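PDB 5O15: AmbC from Sorangium cellulosum, which acts as a bifunctional dehydratase-cyclase domain in ambruticin biosynthesis, probably coupling water loss to ring closure on the growing polyketide chain. Local coordinates for residues 212-217 against 274-279; 181-186 against 190-195; 20-25 against 99-104. One frame throughout, in Å; residues are numbered along the deposited sequence.

Contact 1. Residues 212-217 against 274-279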
loop_
_atom_site.group_PDB
_atom_site.type_symbol
_atom_site.label_atom_id
_atom_site.label_comp_id
_atom_site.label_asym_id
_atom_site.label_seq_id
_atom_site.Cartn_x
_atom_site.Cartn_y
_atom_site.Cartn_z
ATOM N N ALA A 212 0.135 -6.294 2.646
ATOM C CA ALA A 212 -0.633 -6.310 3.886
ATOM C C ALA A 212 0.108 -5.632 5.036
ATOM O O ALA A 212 -0.523 -5.138 5.967
ATOM C CB ALA A 212 -1.019 -7.740 4.268
ATOM N N LEU A 213 1.429 -5.554 4.954
ATOM C CA LEU A 213 2.211 -4.885 5.974
ATOM C C LEU A 213 2.167 -3.372 5.792
ATOM O O LEU A 213 1.926 -2.634 6.752
ATOM C CB LEU A 213 3.627 -5.462 5.973
ATOM C CG LEU A 213 4.572 -4.975 7.049
ATOM C CD1 LEU A 213 4.029 -5.252 8.456
ATOM C CD2 LEU A 213 5.884 -5.638 6.877
ATOM N N LEU A 214 2.307 -2.878 4.541
ATOM C CA LEU A 214 2.099 -1.454 4.343
ATOM C C LEU A 214 0.648 -1.073 4.659
ATOM O O LEU A 214 0.398 -0.023 5.257
ATOM C CB LEU A 214 2.505 -1.047 2.928
ATOM C CG LEU A 214 2.329 0.446 2.630
ATOM C CD1 LEU A 214 3.181 1.300 3.581
ATOM C CD2 LEU A 214 2.713 0.766 1.160
ATOM N N ASP A 215 -0.311 -1.932 4.316
ATOM C CA ASP A 215 -1.699 -1.625 4.642
ATOM C C ASP A 215 -1.930 -1.514 6.149
ATOM O O ASP A 215 -2.794 -0.746 6.590
ATOM C CB ASP A 215 -2.640 -2.658 4.047
ATOM C CG ASP A 215 -4.071 -2.221 4.137
ATOM O OD1 ASP A 215 -4.482 -1.372 3.321
ATOM O OD2 ASP A 215 -4.805 -2.709 5.021
ATOM N N ALA A 216 -1.138 -2.223 6.949
ATOM C CA ALA A 216 -1.278 -2.118 8.401
ATOM C C ALA A 216 -0.973 -0.718 8.903
ATOM O O ALA A 216 -1.550 -0.283 9.904
ATOM C CB ALA A 216 -0.423 -3.191 9.077
ATOM N N ALA A 217 -0.066 0.014 8.241
ATOM C CA ALA A 217 0.130 1.401 8.625
ATOM C C ALA A 217 -1.135 2.219 8.405
ATOM O O ALA A 217 -1.480 3.092 9.221
ATOM C CB ALA A 217 1.306 2.000 7.877
ATOM N N ILE A 274 4.320 8.325 6.063
ATOM C CA ILE A 274 4.540 7.036 6.715
ATOM C C ILE A 274 6.020 6.757 6.741
ATOM O O ILE A 274 6.673 6.800 5.684
ATOM C CB ILE A 274 3.817 5.883 5.997
ATOM C CG1 ILE A 274 2.319 6.135 5.935
ATOM C CG2 ILE A 274 4.139 4.538 6.650
ATOM C CD1 ILE A 274 1.562 5.173 5.038
ATOM N N GLU A 275 6.550 6.415 7.901
ATOM C CA GLU A 275 7.928 5.989 8.036
ATOM C C GLU A 275 7.941 4.645 8.739
ATOM O O GLU A 275 7.245 4.472 9.744
ATOM C CB GLU A 275 8.747 6.998 8.822
ATOM C CG GLU A 275 8.835 8.379 8.202
ATOM C CD GLU A 275 9.213 9.342 9.292
ATOM O OE1 GLU A 275 10.335 9.214 9.826
ATOM O OE2 GLU A 275 8.342 10.144 9.712
ATOM N N LEU A 276 8.749 3.716 8.245
ATOM C CA LEU A 276 8.811 2.353 8.764
ATOM C C LEU A 276 10.236 2.001 9.146
ATOM O O LEU A 276 11.175 2.275 8.392
ATOM C CB LEU A 276 8.296 1.373 7.706
ATOM C CG LEU A 276 6.887 1.668 7.193
ATOM C CD1 LEU A 276 6.498 0.751 6.058
ATOM C CD2 LEU A 276 5.849 1.561 8.307
ATOM N N ALA A 277 10.377 1.370 10.308
ATOM C CA ALA A 277 11.644 0.943 10.858
ATOM C C ALA A 277 11.618 -0.542 11.188
ATOM O O ALA A 277 10.601 -1.082 11.633
ATOM C CB ALA A 277 11.964 1.745 12.124
ATOM N N ASP A 278 12.763 -1.185 11.011
ATOM C CA ASP A 278 12.922 -2.590 11.348
ATOM C C ASP A 278 13.129 -2.794 12.840
ATOM O O ASP A 278 13.202 -1.847 13.623
ATOM C CB ASP A 278 14.018 -3.255 10.510
ATOM C CG ASP A 278 15.441 -2.837 10.876
ATOM O OD1 ASP A 278 15.699 -2.363 12.001
ATOM O OD2 ASP A 278 16.308 -3.032 9.974
ATOM N N ALA A 279 13.224 -4.068 13.228
ATOM C CA ALA A 279 13.328 -4.459 14.635
ATOM C C ALA A 279 14.596 -3.976 15.301
ATOM O O ALA A 279 14.652 -3.973 16.532
ATOM C CB ALA A 279 13.230 -5.978 14.741
#

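Contact 2. Residues 181-186 against 190-195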
loop_
_atom_site.group_PDB
_atom_site.type_symbol
_atom_site.label_atom_id
_atom_site.label_comp_id
_atom_site.label_asym_id
_atom_site.label_seq_id
_atom_site.Cartn_x
_atom_site.Cartn_y
_atom_site.Cartn_z
ATOM N N THR A 181 -0.537 -4.517 15.969
ATOM C CA THR A 181 -0.592 -5.149 17.275
ATOM C C THR A 181 -0.710 -4.138 18.400
ATOM O O THR A 181 -1.192 -4.506 19.482
ATOM C CB THR A 181 0.623 -6.042 17.496
ATOM O OG1 THR A 181 1.778 -5.224 17.548
ATOM C CG2 THR A 181 0.800 -7.026 16.402
ATOM N N ALA A 182 -0.307 -2.887 18.213
ATOM C CA ALA A 182 -0.430 -1.858 19.242
ATOM C C ALA A 182 -0.209 -0.511 18.573
ATOM O O ALA A 182 0.501 -0.432 17.570
ATOM C CB ALA A 182 0.614 -2.050 20.340
ATOM N N ALA A 183 -0.803 0.544 19.105
ATOM C CA ALA A 183 -0.629 1.879 18.547
ATOM C C ALA A 183 -0.844 2.919 19.644
ATOM O O ALA A 183 -1.555 2.686 20.631
ATOM C CB ALA A 183 -1.588 2.109 17.372
ATOM N N TRP A 184 -0.266 4.087 19.438
ATOM C CA TRP A 184 -0.332 5.220 20.341
ATOM C C TRP A 184 -0.263 6.488 19.510
ATOM O O TRP A 184 0.129 6.466 18.338
ATOM C CB TRP A 184 0.860 5.248 21.287
ATOM C CG TRP A 184 1.062 4.022 22.109
ATOM C CD1 TRP A 184 0.672 3.854 23.397
ATOM C CD2 TRP A 184 1.713 2.799 21.721
ATOM N NE1 TRP A 184 1.052 2.607 23.850
ATOM C CE2 TRP A 184 1.676 1.938 22.830
ATOM C CE3 TRP A 184 2.336 2.362 20.542
ATOM C CZ2 TRP A 184 2.247 0.668 22.814
ATOM C CZ3 TRP A 184 2.907 1.087 20.522
ATOM C CH2 TRP A 184 2.853 0.255 21.661
ATOM N N ARG A 185 -0.574 7.616 20.124
ATOM C CA ARG A 185 -0.456 8.889 19.456
ATOM C C ARG A 185 0.223 9.921 20.331
ATOM O O ARG A 185 0.042 9.949 21.549
ATOM C CB ARG A 185 -1.787 9.371 18.973
ATOM C CG ARG A 185 -2.743 9.860 19.974
ATOM C CD ARG A 185 -4.055 10.165 19.241
ATOM N NE ARG A 185 -3.794 11.024 18.087
ATOM C CZ ARG A 185 -4.448 10.997 16.926
ATOM N NH1 ARG A 185 -5.450 10.144 16.708
ATOM N NH2 ARG A 185 -4.082 11.837 15.964
ATOM N N VAL A 186 1.046 10.736 19.684
ATOM C CA VAL A 186 1.576 11.971 20.255
ATOM C C VAL A 186 1.135 13.050 19.283
ATOM O O VAL A 186 1.730 13.200 18.201
ATOM C CB VAL A 186 3.102 11.958 20.409
ATOM C CG1 VAL A 186 3.567 13.212 21.130
ATOM C CG2 VAL A 186 3.574 10.722 21.146
ATOM N N ILE A 190 1.026 9.117 14.849
ATOM C CA ILE A 190 0.621 7.796 15.296
ATOM C C ILE A 190 1.831 6.885 15.231
ATOM O O ILE A 190 2.512 6.820 14.199
ATOM C CB ILE A 190 -0.524 7.243 14.444
ATOM C CG1 ILE A 190 -1.723 8.202 14.482
ATOM C CG2 ILE A 190 -0.903 5.862 14.903
ATOM C CD1 ILE A 190 -2.358 8.353 15.822
ATOM N N TYR A 191 2.115 6.192 16.326
ATOM C CA TYR A 191 3.195 5.237 16.428
ATOM C C TYR A 191 2.582 3.854 16.557
ATOM O O TYR A 191 1.647 3.671 17.347
ATOM C CB TYR A 191 4.076 5.553 17.650
ATOM C CG TYR A 191 4.805 6.862 17.469
ATOM C CD1 TYR A 191 5.935 6.895 16.691
ATOM C CD2 TYR A 191 4.344 8.053 18.005
ATOM C CE1 TYR A 191 6.614 8.069 16.463
ATOM C CE2 TYR A 191 5.021 9.259 17.771
ATOM C CZ TYR A 191 6.159 9.247 17.003
ATOM O OH TYR A 191 6.864 10.411 16.732
ATOM N N ALA A 192 3.083 2.871 15.826
ATOM C CA ALA A 192 2.454 1.558 15.860
ATOM C C ALA A 192 3.457 0.444 15.668
ATOM O O ALA A 192 4.463 0.600 14.966
ATOM C CB ALA A 192 1.335 1.461 14.817
ATOM N N ASP A 193 3.145 -0.707 16.283
ATOM C CA ASP A 193 3.784 -1.980 15.985
ATOM C C ASP A 193 2.926 -2.711 14.964
ATOM O O ASP A 193 1.741 -2.963 15.221
ATOM C CB ASP A 193 3.919 -2.815 17.256
ATOM C CG ASP A 193 4.908 -2.233 18.217
ATOM O OD1 ASP A 193 6.078 -2.038 17.845
ATOM O OD2 ASP A 193 4.584 -2.010 19.389
ATOM N N LEU A 194 3.535 -3.065 13.827
ATOM C CA LEU A 194 2.871 -3.730 12.714
ATOM C C LEU A 194 3.455 -5.126 12.556
ATOM O O LEU A 194 4.666 -5.311 12.640
ATOM C CB LEU A 194 3.091 -2.966 11.412
ATOM C CG LEU A 194 2.783 -1.469 11.428
ATOM C CD1 LEU A 194 2.996 -0.888 10.030
ATOM C CD2 LEU A 194 1.386 -1.143 11.925
ATOM N N ALA A 195 2.608 -6.114 12.303
ATOM C CA ALA A 195 3.119 -7.462 12.095
ATOM C C ALA A 195 2.144 -8.240 11.246
ATOM O O ALA A 195 0.939 -8.191 11.498
ATOM C CB ALA A 195 3.310 -8.211 13.423
#

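Contact 3. Residues 20-25 against 99-104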
loop_
_atom_site.group_PDB
_atom_site.type_symbol
_atom_site.label_atom_id
_atom_site.label_comp_id
_atom_site.label_asym_id
_atom_site.label_seq_id
_atom_site.Cartn_x
_atom_site.Cartn_y
_atom_site.Cartn_z
ATOM N N PRO A 20 6.793 -12.493 -6.560
ATOM C CA PRO A 20 5.691 -13.461 -6.625
ATOM C C PRO A 20 4.711 -13.215 -7.733
ATOM O O PRO A 20 4.021 -14.160 -8.131
ATOM C CB PRO A 20 4.991 -13.299 -5.269
ATOM C CG PRO A 20 5.983 -12.707 -4.377
ATOM C CD PRO A 20 6.919 -11.904 -5.213
ATOM N N TRP A 21 4.601 -11.977 -8.211
ATOM C CA TRP A 21 3.550 -11.574 -9.127
ATOM C C TRP A 21 4.067 -11.076 -10.467
ATOM O O TRP A 21 3.257 -10.699 -11.330
ATOM C CB TRP A 21 2.715 -10.459 -8.499
ATOM C CG TRP A 21 1.939 -10.852 -7.283
ATOM C CD1 TRP A 21 1.591 -12.103 -6.875
ATOM C CD2 TRP A 21 1.403 -9.956 -6.321
ATOM N NE1 TRP A 21 0.851 -12.042 -5.718
ATOM C CE2 TRP A 21 0.713 -10.725 -5.376
ATOM C CE3 TRP A 21 1.417 -8.569 -6.182
ATOM C CZ2 TRP A 21 0.065 -10.161 -4.316
ATOM C CZ3 TRP A 21 0.767 -8.010 -5.125
ATOM C CH2 TRP A 21 0.097 -8.798 -4.204
ATOM N N LEU A 22 5.372 -11.002 -10.652
ATOM C CA LEU A 22 5.959 -10.552 -11.909
ATOM C C LEU A 22 6.999 -11.587 -12.280
ATOM O O LEU A 22 7.911 -11.867 -11.489
ATOM C CB LEU A 22 6.565 -9.153 -11.763
ATOM C CG LEU A 22 5.577 -8.008 -11.494
ATOM C CD1 LEU A 22 6.284 -6.701 -11.204
ATOM C CD2 LEU A 22 4.598 -7.825 -12.604
ATOM N N SER A 23 6.831 -12.178 -13.465
ATOM C CA SER A 23 7.658 -13.288 -13.912
ATOM C C SER A 23 8.533 -12.932 -15.097
ATOM O O SER A 23 9.414 -13.725 -15.462
ATOM C CB SER A 23 6.778 -14.476 -14.317
ATOM O OG SER A 23 5.960 -14.138 -15.413
ATOM N N ALA A 24 8.312 -11.787 -15.730
ATOM C CA ALA A 24 9.148 -11.356 -16.833
ATOM C C ALA A 24 9.360 -9.863 -16.703
ATOM O O ALA A 24 8.441 -9.121 -16.323
ATOM C CB ALA A 24 8.513 -11.718 -18.177
ATOM N N ALA A 25 10.586 -9.439 -16.977
ATOM C CA ALA A 25 10.934 -8.012 -17.029
ATOM C C ALA A 25 11.713 -7.755 -18.312
ATOM O O ALA A 25 12.902 -8.063 -18.358
ATOM C CB ALA A 25 11.747 -7.650 -15.794
ATOM N N LEU A 99 -1.090 -9.469 -14.988
ATOM C CA LEU A 99 -0.632 -8.130 -14.671
ATOM C C LEU A 99 0.332 -7.634 -15.736
ATOM O O LEU A 99 1.067 -8.415 -16.361
ATOM C CB LEU A 99 0.138 -8.145 -13.352
ATOM C CG LEU A 99 -0.627 -8.621 -12.120
ATOM C CD1 LEU A 99 0.299 -8.631 -10.907
ATOM C CD2 LEU A 99 -1.774 -7.697 -11.880
ATOM N N GLN A 100 0.377 -6.309 -15.881
ATOM C CA GLN A 100 1.403 -5.701 -16.719
ATOM C C GLN A 100 1.794 -4.378 -16.094
ATOM O O GLN A 100 0.924 -3.589 -15.719
ATOM C CB GLN A 100 0.921 -5.485 -18.148
ATOM C CG GLN A 100 2.054 -5.147 -19.096
ATOM C CD GLN A 100 1.620 -5.068 -20.528
ATOM O OE1 GLN A 100 1.756 -4.023 -21.172
ATOM N NE2 GLN A 100 1.127 -6.172 -21.048
ATOM N N VAL A 101 3.089 -4.135 -15.982
ATOM C CA VAL A 101 3.592 -2.831 -15.599
ATOM C C VAL A 101 4.360 -2.287 -16.788
ATOM O O VAL A 101 5.305 -2.917 -17.265
ATOM C CB VAL A 101 4.487 -2.877 -14.363
ATOM C CG1 VAL A 101 4.859 -1.486 -13.993
ATOM C CG2 VAL A 101 3.744 -3.582 -13.178
ATOM N N THR A 102 3.939 -1.130 -17.269
ATOM C CA THR A 102 4.605 -0.451 -18.380
ATOM C C THR A 102 5.474 0.649 -17.789
ATOM O O THR A 102 5.058 1.375 -16.883
ATOM C CB THR A 102 3.572 0.065 -19.418
ATOM O OG1 THR A 102 2.624 0.929 -18.833
ATOM C CG2 THR A 102 2.808 -1.046 -20.034
ATOM N N VAL A 103 6.701 0.785 -18.310
ATOM C CA VAL A 103 7.609 1.823 -17.863
ATOM C C VAL A 103 8.099 2.565 -19.094
ATOM O O VAL A 103 8.587 1.935 -20.052
ATOM C CB VAL A 103 8.792 1.262 -17.049
ATOM C CG1 VAL A 103 9.625 2.424 -16.477
ATOM C CG2 VAL A 103 8.307 0.374 -15.888
ATOM N N GLU A 104 8.048 3.885 -19.036
ATOM C CA GLU A 104 8.355 4.762 -20.150
ATOM C C GLU A 104 9.798 5.233 -20.056
ATOM O O GLU A 104 10.584 4.861 -19.182
ATOM C CB GLU A 104 7.385 5.945 -20.143
ATOM C CG GLU A 104 5.908 5.578 -20.188
ATOM C CD GLU A 104 5.588 4.655 -21.332
ATOM O OE1 GLU A 104 6.031 4.953 -22.453
ATOM O OE2 GLU A 104 4.912 3.618 -21.131
#

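Contact 1. Residues 212-217 against 274-279
Helix segment 212-217, bearing Leu214 and Ala217, crosses strand segment 274-277, bearing Ile274 and Leu276, with their axes 10.1 Å apart at closest approach and their N-to-C directions 124° apart. That spacing is bridged by side chains alone. Closest in is Ala217, whose CB points at the strand and meets CG2 of Ile274 at 4.0 Å; an alanine suits this site because its single methyl lets the helix come near the branched isoleucine. One turn back, Leu214 needs more length. With CG swung opposite the backbone N (chi1 -180°), its CD1 methyl reaches CD1 of Leu276 at 4.2 Å, and the two leucines cross at about a right angle. The same Leu214 methyl lies 4.4 Å from CD1 of Ile274, so it touches both inward-facing strand residues. Leu214 also packs on Thr62 and Val65 of helix 61-75, which places it where the two helices and the strand come together, whereas Leu194 of strand 189-195 covers Ala217 and Leu276. All four touching residues are buried and purely aliphatic. A helix wrapped by an antiparallel sheet through such methyl contacts is the core of a hotdog fold, here the C-terminal half of the double hotdog.

Contact 2. Residues 181-186 against 190-195
Ile190 stands across from Arg185 in a non-hydrogen-bonded antiparallel pair. Ile190 has two conformers, and for the modelled one alone its CD1 lies over a face of the guanidinium, 3.5 Å from Arg185 CZ. Arg185 gets there with CG between backbone N and carbonyl carbon (chi1 73°) and a bend further out; its NH2 also bonds Gly187 O. Trimming Arg185 to an alanine would take away the guanidinium, and Gly187 O is likely to lose this donor. Tyr191 forms a hydrogen-bonded pair with Trp184: Tyr191 N gives a 2.8 Å bond to Trp184 O, nearly straight at 165°, and Trp184 N returns one of 2.9 Å to Tyr191 O. The tyrosine ring takes Val186 CG2 at 4.0 Å from CE2, while its OH meets Arg258. Ala192 and Ala183 touch by their CB atoms at 3.9 Å; small size suits Ala192 to lie under Ala220 of helix 211-225, while Ala183 packs against Val160. Asp193 N bonds Ala182 O at 3.0 Å, and Asp193 O accepts Thr181 N. Its carboxylate stands at 88° to the Trp184 ring, with OD2 at the ring edge, 3.6 Å from CH2. Arg256 pairs with OD1 and Trp152 NE1 bonds OD2, so this hairpin joins a regular backbone ladder to a carboxylate held at both oxygens, which should restrict its rotation.

Contact 3. Residues 20-25 against 99-104
Trp21 and Leu22 lie against Leu99 and Val101 at the edge of the N-terminal hotdog of this double hotdog fold, where the chain leads into the outermost strand, 24-27. Strand 34-41 runs between that strand and strand 96-103, bonding Leu99 through Gly38 and Val101 through Leu36, so the two segments meet through side chains and one backbone carbonyl, not as neighbouring strands. Trp21 comes first. Trp21 CB lies 3.9 Å from Leu99 CD1. The indole leads elsewhere: it makes edge-to-face contacts with the rings of His45 and Phe207 and packs on Ala63 of helix 61-75. A large aromatic suits this place, since one side chain can reach Leu99 and Leu40 of the sheet, the helix and two further rings. Leu22 follows, and its CD2 approaches CG2 of Val101 at 4.4 Å, a loose contact filled out by Leu36, which touches both residues. Leucine is long enough to reach Val101 while also touching Leu67 and Ala70 of helix 61-75, and the shorter Val101 fits against Ala71 of the same helix. Next, Ser23 and Ala24 both face Ser37 in a classic beta bulge, which carries the chain into its edge strand. On the other side of the contact Leu99 sends CG opposite its own carbonyl carbon (chi1 -60°), and its CD1 lies beside the Trp21 methylene and 3.6 Å from Trp21 O.

In the fold
From the N terminus, contact 3 comes first: 20-25 meets 99-104 after a loop that holds strand 34-41 and helix 61-75, tying the start of the N-terminal hotdog to its sheet. Contact 2 opens well after that has closed and turns back within a few residues, as the hairpin of 181-186 and 190-195. Contact 1 then begins on the helix that follows the hairpin and closes the longer loop to 274-279. All three run in series; none nests in or crosses another. Contacts 1 and 2 touch through Leu194, which packs on Leu213 and Ala216, joining hairpin and helix in the second hotdog. Contact 3 lies apart, its centre about 33 Å from that of contact 2.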